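Local coordinates for protein geranyl diphosphate synthase small subunit (Antirrhinum majus, PDB 3QKC) that probably serves as the small, regulatory partner of a heteromeric geranyl diphosphate synthase, which joins dimethylallyl diphosphate and isopentenyl diphosphate into geranyl diphosphate, at residues T47-C53 / L183-A188; C57-G61 / F244-I249; K204-F208 / E240-F244; Y211-V215 / L233-A237. Numbering follows the deposited sequence.

The four contacts tie helices of one all-helical chain, with a fold consistent with the isoprenyl diphosphate synthase family. Interaction 1 lies deepest, its centre about 4 Å from the centre of the chain. Interactions 1 and 2 both use helix 48-59, and their centres are about 15 Å apart. Interactions 3 and 4 both join helix 199-219 to helix 227-241, and their centres are about 11 Å apart. Interactions 2 and 3 share Phe244. Interaction 1 touches both contacts of helix 199-219: Leu52 CD1 is 3.8 Å from Phe208 CE2, and His184 ND1 is 3.4 Å from Gly213 CA.

Interaction 1. Residues T47-C53 / L183-A188; sequences TSASALC and LHACGA
This is a close, nearly parallel helix pair in the core of an all-helical fold, consistent with the isoprenyl diphosphate synthase family. The start of helix 48-59 lies against the middle of helix 169-195. The short axes approach to 7.6 Å and cross at -19°. In the CA register Ala49 faces His184 at 4.4 Å and Cys53 faces Gly187 at 4.2 Å. Thr47 is the N-cap. Its chi1 is t, and Ala49 N donates to Thr47 OG1 at 3.1 Å. Ser48 takes the p rotamer and His184 the m rotamer with chi2 at 69°. These settings bring Ser48 OG to 2.7 Å from His184 NE2, a hydrogen bond in which either may donate. The other ring nitrogen of His184 is bonded to Glu180 O. Ala49 CB sits over the face of the His184 ring, 3.6 Å from its centroid, a CH-pi contact. Ala49 CB is also 4.0 Å from Leu183 CG. Leu52, with chi1 t and chi2 p, lays CD2 3.9 Å from Ala188 CB and also packs on Phe208 and Val212 of helix 199-219. Gly187 permits the close approach, since a CB there would clash with Ala49 O. One turn on, Cys53 CA makes a CA-H...O contact to Gly187 O at 3.2 Å.

Interaction 2. Residues C57-G61 / F244-I249; sequences CELVG and FGGEKI
The C-terminal end of helix 48-59 packs against the loop before helix 248-255. A Schellman motif ends the first helix at Gly61 (positive phi, C-prime): Gly61 N bonds Glu58 O at 2.9 Å and Gly62 N bonds Cys57 O. Phe244 and Gly245 are extended; Gly246, whose angles call for glycine, and Glu247, the N-cap, have positive phi. Leu59 and Lys248 are nearest in CA register, at 5.5 Å. The main bump is Leu59 (chi1 t, chi2 p): Leu59 CD1 enters a hollow walled by Phe244 CB at 4.0 Å, Ile249 CG1 at 3.8 Å and Gly245 O. Val60 CG1, a lesser bump, lies 4.1 Å from Phe244 CE1. A water donates to Leu59 O at 3.0 Å and Gly245 O at 3.2 Å. Lys248 (chi1 and chi2 m) lies beside Leu59, Lys248 CB 4.1 Å from Leu59 CA. Lys248 CE is 3.4 Å from Glu58 OE2, which hydrogen-bonds Tyr9 OH; Glu58 OE1 salt-bridges Arg64. Leu205 of helix 199-219 packs on Leu59, Val60 and Phe244, so this corner joins three helices.

Interaction 3. Residues K204-F208 / E240-F244; sequences KLRRF and ELESF
A salt-bridge network beside an apolar cluster joins two consecutive helices, 199-219 and 227-241, near the C-terminal end of the second. Residues 204-208 are helical. Residues 240-241 belong to helix 227-241, and a type I beta turn runs from Leu241 to Phe244, with Phe244 N bonded to Leu241 O at 2.9 Å. Lys204 and Glu240 are nearest in register, their CA atoms 5.6 Å apart. Glu240, with chi1 and chi2 both m, curls its carboxylate towards two cations. Arg207 NE donates to Glu240 OE2 at 2.7 Å. Two weak bonds, both part of the salt bridges, reach Glu240 OE1 from Arg207 NH2 at 3.2 Å and Lys204 NZ at 3.3 Å. On the apolar side, the m rotamer of Phe244 places its CZ 3.6 Å from Leu205 CD1. Ile249 of helix 248-255 also packs on Phe244. Phe208 has chi1 t, which carries its ring to Leu241. Leu241 CD2 lies over that ring, 4.1 Å from its centroid in a CH-pi contact, and Phe208 CE1 is 3.5 Å from Leu241 CG.

Interaction 4. Residues Y211-V215 / L233-A237; sequences YVGTV and LKELA
Two helices that follow each other in the chain, 199-219 and 227-241, run back antiparallel as a helical hairpin. The short axes approach to 8.9 Å, with 153° between their directions and a signed crossing of -153°. Both segments are fully helical. Tyr211 leads the contact, its CA 5.6 Å from that of Leu233. With chi1 m and chi2 at 140°, its ring reaches across the second helix. Leu236 CB sits over one face of the Tyr211 ring, 3.8 Å from its centroid, a CH-pi contact. Tyr211 CD2 meets Leu233 CD2 at 3.7 Å, and Tyr211 CB meets Ala237 CB at 4.1 Å. Val212 points sideways, yet its CG1 reaches Ala237 CB at 3.9 Å. Thr214, with chi1 m, puts CG2 3.7 Å from Leu233 CD1, while its hydroxyl bonds Leu210 O within its own helix. Val215 takes the t rotamer. Val215 CG2 packs on Leu233 CB at 3.8 Å, and Val215 CG1 lies 4.2 Å from Lys234 CE. Lys234 NZ hydrogen-bonds Glu257 O. The two segments are thus held by apolar fit, with Leu233 set among Tyr211, Thr214 and Val215, and the polar groups of Thr214 and Lys234 find partners outside the interface.

Interaction 1. Residues T47-C53 / L183-A188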
loop_
_atom_site.group_PDB
_atom_site.type_symbol
_atom_site.label_atom_id
_atom_site.label_comp_id
_atom_site.label_asym_id
_atom_site.label_seq_id
_atom_site.Cartn_x
_atom_site.Cartn_y
_atom_site.Cartn_z
ATOM N N THR A 47 17.713 5.392 2.988
ATOM C CA THR A 47 17.420 6.767 2.610
ATOM C C THR A 47 17.420 7.611 3.858
ATOM O O THR A 47 16.895 7.182 4.891
ATOM C CB THR A 47 16.074 6.948 1.880
ATOM O OG1 THR A 47 15.745 8.346 1.866
ATOM C CG2 THR A 47 14.933 6.174 2.585
ATOM N N SER A 48 18.005 8.805 3.750
ATOM C CA SER A 48 18.039 9.770 4.846
ATOM C C SER A 48 16.648 10.281 5.259
ATOM O O SER A 48 16.506 10.881 6.330
ATOM C CB SER A 48 18.943 10.949 4.487
ATOM O OG SER A 48 18.509 11.571 3.298
ATOM N N ALA A 49 15.645 10.041 4.406
ATOM C CA ALA A 49 14.227 10.333 4.709
ATOM C C ALA A 49 13.730 9.613 5.953
ATOM O O ALA A 49 12.947 10.167 6.704
ATOM C CB ALA A 49 13.312 10.008 3.498
ATOM N N SER A 50 14.200 8.389 6.172
ATOM C CA SER A 50 13.893 7.628 7.391
ATOM C C SER A 50 14.446 8.252 8.664
ATOM O O SER A 50 13.746 8.318 9.682
ATOM C CB SER A 50 14.390 6.186 7.276
ATOM O OG SER A 50 13.833 5.579 6.148
ATOM N N ALA A 51 15.699 8.689 8.636
ATOM C CA ALA A 51 16.254 9.366 9.820
ATOM C C ALA A 51 15.597 10.725 10.049
ATOM O O ALA A 51 15.413 11.133 11.192
ATOM C CB ALA A 51 17.760 9.513 9.722
ATOM N N LEU A 52 15.255 11.440 8.972
ATOM C CA LEU A 52 14.583 12.737 9.136
ATOM C C LEU A 52 13.256 12.582 9.901
ATOM O O LEU A 52 12.908 13.416 10.739
ATOM C CB LEU A 52 14.359 13.424 7.790
ATOM C CG LEU A 52 13.667 14.788 7.753
ATOM C CD1 LEU A 52 14.377 15.797 8.673
ATOM C CD2 LEU A 52 13.558 15.329 6.323
ATOM N N CYS A 53 12.526 11.508 9.607
ATOM C CA CYS A 53 11.298 11.210 10.330
ATOM C C CYS A 53 11.498 11.201 11.829
ATOM O O CYS A 53 10.780 11.887 12.549
ATOM C CB CYS A 53 10.714 9.877 9.892
ATOM S SG CYS A 53 9.116 9.579 10.697
ATOM N N LEU A 183 9.522 11.749 -0.509
ATOM C CA LEU A 183 9.882 10.820 0.578
ATOM C C LEU A 183 10.359 11.556 1.829
ATOM O O LEU A 183 9.904 11.252 2.928
ATOM C CB LEU A 183 10.887 9.774 0.114
ATOM C CG LEU A 183 10.900 8.365 0.723
ATOM C CD1 LEU A 183 9.532 7.805 1.004
ATOM C CD2 LEU A 183 11.643 7.445 -0.224
ATOM N N HIS A 184 11.230 12.554 1.673
ATOM C CA HIS A 184 11.681 13.332 2.836
ATOM C C HIS A 184 10.544 14.187 3.454
ATOM O O HIS A 184 10.405 14.267 4.683
ATOM C CB HIS A 184 12.879 14.199 2.460
ATOM C CG HIS A 184 14.160 13.435 2.302
ATOM N ND1 HIS A 184 14.384 12.550 1.267
ATOM C CD2 HIS A 184 15.298 13.443 3.044
ATOM C CE1 HIS A 184 15.601 12.045 1.384
ATOM N NE2 HIS A 184 16.179 12.578 2.445
ATOM N N ALA A 185 9.743 14.810 2.587
ATOM C CA ALA A 185 8.604 15.613 3.015
ATOM C C ALA A 185 7.680 14.795 3.929
ATOM O O ALA A 185 7.332 15.228 5.026
ATOM C CB ALA A 185 7.843 16.144 1.794
ATOM N N CYS A 186 7.338 13.591 3.479
ATOM C CA CYS A 186 6.522 12.651 4.228
ATOM C C CYS A 186 7.170 12.239 5.544
ATOM O O CYS A 186 6.519 12.227 6.607
ATOM C CB CYS A 186 6.255 11.421 3.371
ATOM S SG CYS A 186 5.534 10.042 4.281
ATOM N N GLY A 187 8.438 11.865 5.477
ATOM C CA GLY A 187 9.190 11.563 6.685
ATOM C C GLY A 187 9.099 12.686 7.707
ATOM O O GLY A 187 8.769 12.455 8.868
ATOM N N ALA A 188 9.395 13.908 7.264
ATOM C CA ALA A 188 9.415 15.058 8.158
ATOM C C ALA A 188 8.017 15.328 8.696
ATOM O O ALA A 188 7.843 15.557 9.894
ATOM C CB ALA A 188 9.953 16.257 7.439
#

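Interaction 2. Residues C57-G61 / F244-I249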
loop_
_atom_site.group_PDB
_atom_site.type_symbol
_atom_site.label_atom_id
_atom_site.label_comp_id
_atom_site.label_asym_id
_atom_site.label_seq_id
_atom_site.Cartn_x
_atom_site.Cartn_y
_atom_site.Cartn_z
ATOM N N CYS A 57 10.488 14.346 14.657
ATOM C CA CYS A 57 9.690 14.008 15.833
ATOM C C CYS A 57 10.338 14.484 17.129
ATOM O O CYS A 57 9.665 15.037 17.995
ATOM C CB CYS A 57 9.432 12.500 15.891
ATOM S SG CYS A 57 8.326 12.006 17.221
ATOM N N GLU A 58 11.643 14.267 17.246
ATOM C CA GLU A 58 12.411 14.709 18.411
ATOM C C GLU A 58 12.514 16.236 18.486
ATOM O O GLU A 58 12.296 16.833 19.556
ATOM C CB GLU A 58 13.791 14.048 18.434
ATOM C CG GLU A 58 13.735 12.565 18.775
ATOM C CD GLU A 58 15.108 11.898 18.821
ATOM O OE1 GLU A 58 15.215 10.812 19.428
ATOM O OE2 GLU A 58 16.077 12.444 18.251
ATOM N N LEU A 59 12.825 16.855 17.348
ATOM C CA LEU A 59 12.786 18.314 17.201
ATOM C C LEU A 59 11.589 18.979 17.902
ATOM O O LEU A 59 11.740 20.036 18.494
ATOM C CB LEU A 59 12.797 18.710 15.719
ATOM C CG LEU A 59 12.719 20.204 15.368
ATOM C CD1 LEU A 59 13.869 20.983 15.988
ATOM C CD2 LEU A 59 12.689 20.413 13.865
ATOM N N VAL A 60 10.413 18.365 17.826
ATOM C CA VAL A 60 9.196 18.978 18.383
ATOM C C VAL A 60 8.759 18.406 19.735
ATOM O O VAL A 60 7.683 18.736 20.236
ATOM C CB VAL A 60 8.003 18.960 17.371
ATOM C CG1 VAL A 60 8.343 19.777 16.124
ATOM C CG2 VAL A 60 7.623 17.544 17.003
ATOM N N GLY A 61 9.589 17.543 20.313
ATOM C CA GLY A 61 9.339 17.007 21.648
ATOM C C GLY A 61 8.816 15.582 21.760
ATOM O O GLY A 61 8.425 15.163 22.848
ATOM N N PHE A 244 11.752 26.733 14.442
ATOM C CA PHE A 244 11.965 25.737 15.489
ATOM C C PHE A 244 13.259 26.051 16.227
ATOM O O PHE A 244 13.914 27.047 15.924
ATOM C CB PHE A 244 12.016 24.331 14.877
ATOM C CG PHE A 244 10.838 24.010 14.000
ATOM C CD1 PHE A 244 9.707 23.401 14.530
ATOM C CD2 PHE A 244 10.851 24.335 12.646
ATOM C CE1 PHE A 244 8.611 23.115 13.728
ATOM C CE2 PHE A 244 9.762 24.054 11.835
ATOM C CZ PHE A 244 8.636 23.445 12.374
ATOM N N GLY A 245 13.621 25.211 17.194
ATOM C CA GLY A 245 14.910 25.341 17.892
ATOM C C GLY A 245 15.140 24.267 18.941
ATOM O O GLY A 245 14.243 23.462 19.221
ATOM N N GLY A 246 16.345 24.246 19.513
ATOM C CA GLY A 246 16.651 23.354 20.635
ATOM C C GLY A 246 17.771 22.347 20.427
ATOM O O GLY A 246 17.770 21.278 21.046
ATOM N N GLU A 247 18.722 22.681 19.556
ATOM C CA GLU A 247 19.955 21.897 19.378
ATOM C C GLU A 247 19.796 20.646 18.502
ATOM O O GLU A 247 20.763 20.204 17.876
ATOM C CB GLU A 247 20.567 21.533 20.734
ATOM C CG GLU A 247 22.080 21.428 20.745
ATOM C CD GLU A 247 22.601 20.956 22.086
ATOM O OE1 GLU A 247 23.187 19.853 22.128
ATOM O OE2 GLU A 247 22.408 21.678 23.096
ATOM N N LYS A 248 18.592 20.071 18.459
ATOM C CA LYS A 248 18.272 19.070 17.437
ATOM C C LYS A 248 18.342 19.755 16.079
ATOM O O LYS A 248 18.662 19.126 15.071
ATOM C CB LYS A 248 16.887 18.452 17.654
ATOM C CG LYS A 248 16.801 17.496 18.841
ATOM C CD LYS A 248 17.386 16.123 18.521
ATOM C CE LYS A 248 17.321 15.197 19.721
ATOM N NZ LYS A 248 18.287 15.599 20.784
ATOM N N ILE A 249 18.065 21.062 16.077
ATOM C CA ILE A 249 18.225 21.900 14.889
ATOM C C ILE A 249 19.633 21.793 14.300
ATOM O O ILE A 249 19.784 21.662 13.083
ATOM C CB ILE A 249 17.820 23.383 15.169
ATOM C CG1 ILE A 249 16.345 23.590 14.796
ATOM C CG2 ILE A 249 18.725 24.368 14.422
ATOM C CD1 ILE A 249 15.984 24.987 14.285
HETATM O O HOH W 1 11.305 22.946 17.946
#

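Interaction 3. Residues K204-F208 / E240-F244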
loop_
_atom_site.group_PDB
_atom_site.type_symbol
_atom_site.label_atom_id
_atom_site.label_comp_id
_atom_site.label_asym_id
_atom_site.label_seq_id
_atom_site.Cartn_x
_atom_site.Cartn_y
_atom_site.Cartn_z
ATOM N N LYS A 204 5.526 23.325 7.632
ATOM C CA LYS A 204 6.889 23.836 7.555
ATOM C C LYS A 204 7.933 22.717 7.459
ATOM O O LYS A 204 8.831 22.776 6.615
ATOM C CB LYS A 204 7.188 24.785 8.718
ATOM C CG LYS A 204 6.560 26.179 8.557
ATOM C CD LYS A 204 7.171 27.194 9.507
ATOM C CE LYS A 204 6.840 28.628 9.097
ATOM N NZ LYS A 204 7.780 29.160 8.061
ATOM N N LEU A 205 7.801 21.698 8.308
ATOM C CA LEU A 205 8.706 20.551 8.256
ATOM C C LEU A 205 8.492 19.756 6.987
ATOM O O LEU A 205 9.441 19.173 6.449
ATOM C CB LEU A 205 8.573 19.667 9.498
ATOM C CG LEU A 205 9.449 20.194 10.646
ATOM C CD1 LEU A 205 8.856 19.855 12.010
ATOM C CD2 LEU A 205 10.920 19.726 10.520
ATOM N N ARG A 206 7.251 19.759 6.495
ATOM C CA ARG A 206 6.947 19.111 5.227
ATOM C C ARG A 206 7.723 19.784 4.102
ATOM O O ARG A 206 8.372 19.108 3.298
ATOM C CB ARG A 206 5.445 19.114 4.920
ATOM C CG ARG A 206 5.063 18.102 3.831
ATOM C CD ARG A 206 3.631 18.287 3.364
ATOM N NE ARG A 206 2.668 17.508 4.144
ATOM C CZ ARG A 206 1.893 18.013 5.105
ATOM N NH1 ARG A 206 1.034 17.235 5.750
ATOM N NH2 ARG A 206 1.967 19.299 5.422
ATOM N N ARG A 207 7.662 21.116 4.062
ATOM C CA ARG A 207 8.410 21.889 3.077
ATOM C C ARG A 207 9.904 21.663 3.275
ATOM O O ARG A 207 10.633 21.452 2.305
ATOM C CB ARG A 207 8.058 23.381 3.137
ATOM C CG ARG A 207 6.639 23.688 2.665
ATOM C CD ARG A 207 6.441 25.166 2.289
ATOM N NE ARG A 207 6.579 26.084 3.428
ATOM C CZ ARG A 207 5.676 26.237 4.400
ATOM N NH1 ARG A 207 4.558 25.521 4.416
ATOM N NH2 ARG A 207 5.902 27.097 5.378
ATOM N N PHE A 208 10.349 21.663 4.532
ATOM C CA PHE A 208 11.742 21.334 4.819
ATOM C C PHE A 208 12.164 20.034 4.145
ATOM O O PHE A 208 13.156 20.011 3.424
ATOM C CB PHE A 208 12.042 21.238 6.316
ATOM C CG PHE A 208 13.473 20.859 6.597
ATOM C CD1 PHE A 208 14.481 21.826 6.563
ATOM C CD2 PHE A 208 13.828 19.527 6.834
ATOM C CE1 PHE A 208 15.823 21.476 6.791
ATOM C CE2 PHE A 208 15.162 19.172 7.063
ATOM C CZ PHE A 208 16.160 20.149 7.044
ATOM N N GLU A 240 12.779 27.366 6.710
ATOM C CA GLU A 240 11.773 26.588 7.422
ATOM C C GLU A 240 12.223 26.242 8.841
ATOM O O GLU A 240 11.434 26.300 9.783
ATOM C CB GLU A 240 11.399 25.320 6.635
ATOM C CG GLU A 240 10.821 25.571 5.224
ATOM C CD GLU A 240 9.535 26.403 5.215
ATOM O OE1 GLU A 240 8.919 26.596 6.282
ATOM O OE2 GLU A 240 9.125 26.855 4.124
ATOM N N LEU A 241 13.504 25.924 8.993
ATOM C CA LEU A 241 14.056 25.561 10.293
ATOM C C LEU A 241 13.998 26.668 11.346
ATOM O O LEU A 241 13.854 26.384 12.535
ATOM C CB LEU A 241 15.489 25.052 10.143
ATOM C CG LEU A 241 15.574 23.636 9.582
ATOM C CD1 LEU A 241 16.985 23.100 9.726
ATOM C CD2 LEU A 241 14.568 22.701 10.272
ATOM N N GLU A 242 14.093 27.918 10.900
ATOM C CA GLU A 242 14.124 29.080 11.796
ATOM C C GLU A 242 12.963 29.137 12.801
ATOM O O GLU A 242 13.108 29.695 13.894
ATOM C CB GLU A 242 14.179 30.384 10.991
ATOM C CG GLU A 242 15.375 30.487 10.052
ATOM C CD GLU A 242 15.771 31.921 9.748
ATOM O OE1 GLU A 242 16.980 32.168 9.585
ATOM O OE2 GLU A 242 14.886 32.802 9.679
ATOM N N SER A 243 11.824 28.559 12.434
ATOM C CA SER A 243 10.640 28.573 13.292
ATOM C C SER A 243 10.736 27.592 14.467
ATOM O O SER A 243 9.903 27.620 15.376
ATOM C CB SER A 243 9.385 28.294 12.462
ATOM O OG SER A 243 9.218 29.285 11.457
ATOM N N PHE A 244 11.752 26.733 14.442
ATOM C CA PHE A 244 11.965 25.737 15.489
ATOM C C PHE A 244 13.259 26.051 16.227
ATOM O O PHE A 244 13.914 27.047 15.924
ATOM C CB PHE A 244 12.016 24.331 14.877
ATOM C CG PHE A 244 10.838 24.010 14.000
ATOM C CD1 PHE A 244 9.707 23.401 14.530
ATOM C CD2 PHE A 244 10.851 24.335 12.646
ATOM C CE1 PHE A 244 8.611 23.115 13.728
ATOM C CE2 PHE A 244 9.762 24.054 11.835
ATOM C CZ PHE A 244 8.636 23.445 12.374
#

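Interaction 4. Residues Y211-V215 / L233-A237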
loop_
_atom_site.group_PDB
_atom_site.type_symbol
_atom_site.label_atom_id
_atom_site.label_comp_id
_atom_site.label_asym_id
_atom_site.label_seq_id
_atom_site.Cartn_x
_atom_site.Cartn_y
_atom_site.Cartn_z
ATOM N N TYR A 211 12.597 20.078 0.357
ATOM C CA TYR A 211 13.784 20.767 -0.133
ATOM C C TYR A 211 15.035 19.892 -0.002
ATOM O O TYR A 211 15.750 19.697 -0.976
ATOM C CB TYR A 211 13.985 22.132 0.553
ATOM C CG TYR A 211 12.807 23.089 0.462
ATOM C CD1 TYR A 211 12.443 23.870 1.559
ATOM C CD2 TYR A 211 12.056 23.214 -0.715
ATOM C CE1 TYR A 211 11.360 24.759 1.496
ATOM C CE2 TYR A 211 10.966 24.084 -0.791
ATOM C CZ TYR A 211 10.631 24.859 0.317
ATOM O OH TYR A 211 9.577 25.729 0.263
ATOM N N VAL A 212 15.284 19.358 1.190
ATOM C CA VAL A 212 16.431 18.458 1.386
ATOM C C VAL A 212 16.332 17.138 0.609
ATOM O O VAL A 212 17.353 16.605 0.174
ATOM C CB VAL A 212 16.743 18.200 2.883
ATOM C CG1 VAL A 212 17.235 19.501 3.544
ATOM C CG2 VAL A 212 15.543 17.621 3.628
ATOM N N GLY A 213 15.112 16.628 0.419
ATOM C CA GLY A 213 14.902 15.427 -0.379
ATOM C C GLY A 213 15.174 15.659 -1.846
ATOM O O GLY A 213 15.811 14.827 -2.518
ATOM N N THR A 214 14.700 16.801 -2.357
ATOM C CA THR A 214 15.042 17.211 -3.714
ATOM C C THR A 214 16.567 17.342 -3.884
ATOM O O THR A 214 17.129 16.865 -4.876
ATOM C CB THR A 214 14.327 18.511 -4.119
ATOM O OG1 THR A 214 12.907 18.334 -3.994
ATOM C CG2 THR A 214 14.672 18.894 -5.559
ATOM N N VAL A 215 17.234 17.974 -2.922
ATOM C CA VAL A 215 18.708 18.050 -2.943
ATOM C C VAL A 215 19.350 16.650 -2.953
ATOM O O VAL A 215 20.220 16.377 -3.766
ATOM C CB VAL A 215 19.260 18.926 -1.799
ATOM C CG1 VAL A 215 20.786 18.732 -1.619
ATOM C CG2 VAL A 215 18.916 20.394 -2.055
ATOM N N LEU A 233 17.862 25.671 -3.019
ATOM C CA LEU A 233 17.005 24.801 -2.184
ATOM C C LEU A 233 17.488 24.648 -0.740
ATOM O O LEU A 233 16.675 24.625 0.185
ATOM C CB LEU A 233 16.789 23.424 -2.832
ATOM C CG LEU A 233 15.845 23.367 -4.041
ATOM C CD1 LEU A 233 16.248 22.245 -4.975
ATOM C CD2 LEU A 233 14.374 23.238 -3.653
ATOM N N LYS A 234 18.803 24.563 -0.552
ATOM C CA LYS A 234 19.392 24.525 0.793
ATOM C C LYS A 234 19.014 25.742 1.632
ATOM O O LYS A 234 18.781 25.622 2.837
ATOM C CB LYS A 234 20.917 24.405 0.729
ATOM C CG LYS A 234 21.411 23.026 0.329
ATOM C CD LYS A 234 22.878 22.843 0.670
ATOM C CE LYS A 234 23.274 21.386 0.515
ATOM N NZ LYS A 234 24.591 21.134 1.164
ATOM N N GLU A 235 18.960 26.904 0.985
ATOM C CA GLU A 235 18.588 28.156 1.649
ATOM C C GLU A 235 17.136 28.127 2.104
ATOM O O GLU A 235 16.826 28.578 3.203
ATOM C CB GLU A 235 18.842 29.361 0.736
ATOM C CG GLU A 235 20.318 29.659 0.528
ATOM C CD GLU A 235 20.564 31.004 -0.121
ATOM O OE1 GLU A 235 21.237 31.842 0.518
ATOM O OE2 GLU A 235 20.091 31.227 -1.263
ATOM N N LEU A 236 16.257 27.586 1.257
ATOM C CA LEU A 236 14.848 27.416 1.608
ATOM C C LEU A 236 14.673 26.449 2.774
ATOM O O LEU A 236 13.808 26.652 3.631
ATOM C CB LEU A 236 14.028 26.943 0.407
ATOM C CG LEU A 236 13.811 27.918 -0.748
ATOM C CD1 LEU A 236 13.124 27.189 -1.892
ATOM C CD2 LEU A 236 13.001 29.146 -0.317
ATOM N N ALA A 237 15.503 25.406 2.807
ATOM C CA ALA A 237 15.479 24.434 3.898
ATOM C C ALA A 237 15.785 25.127 5.220
ATOM O O ALA A 237 15.079 24.926 6.211
ATOM C CB ALA A 237 16.455 23.298 3.635
#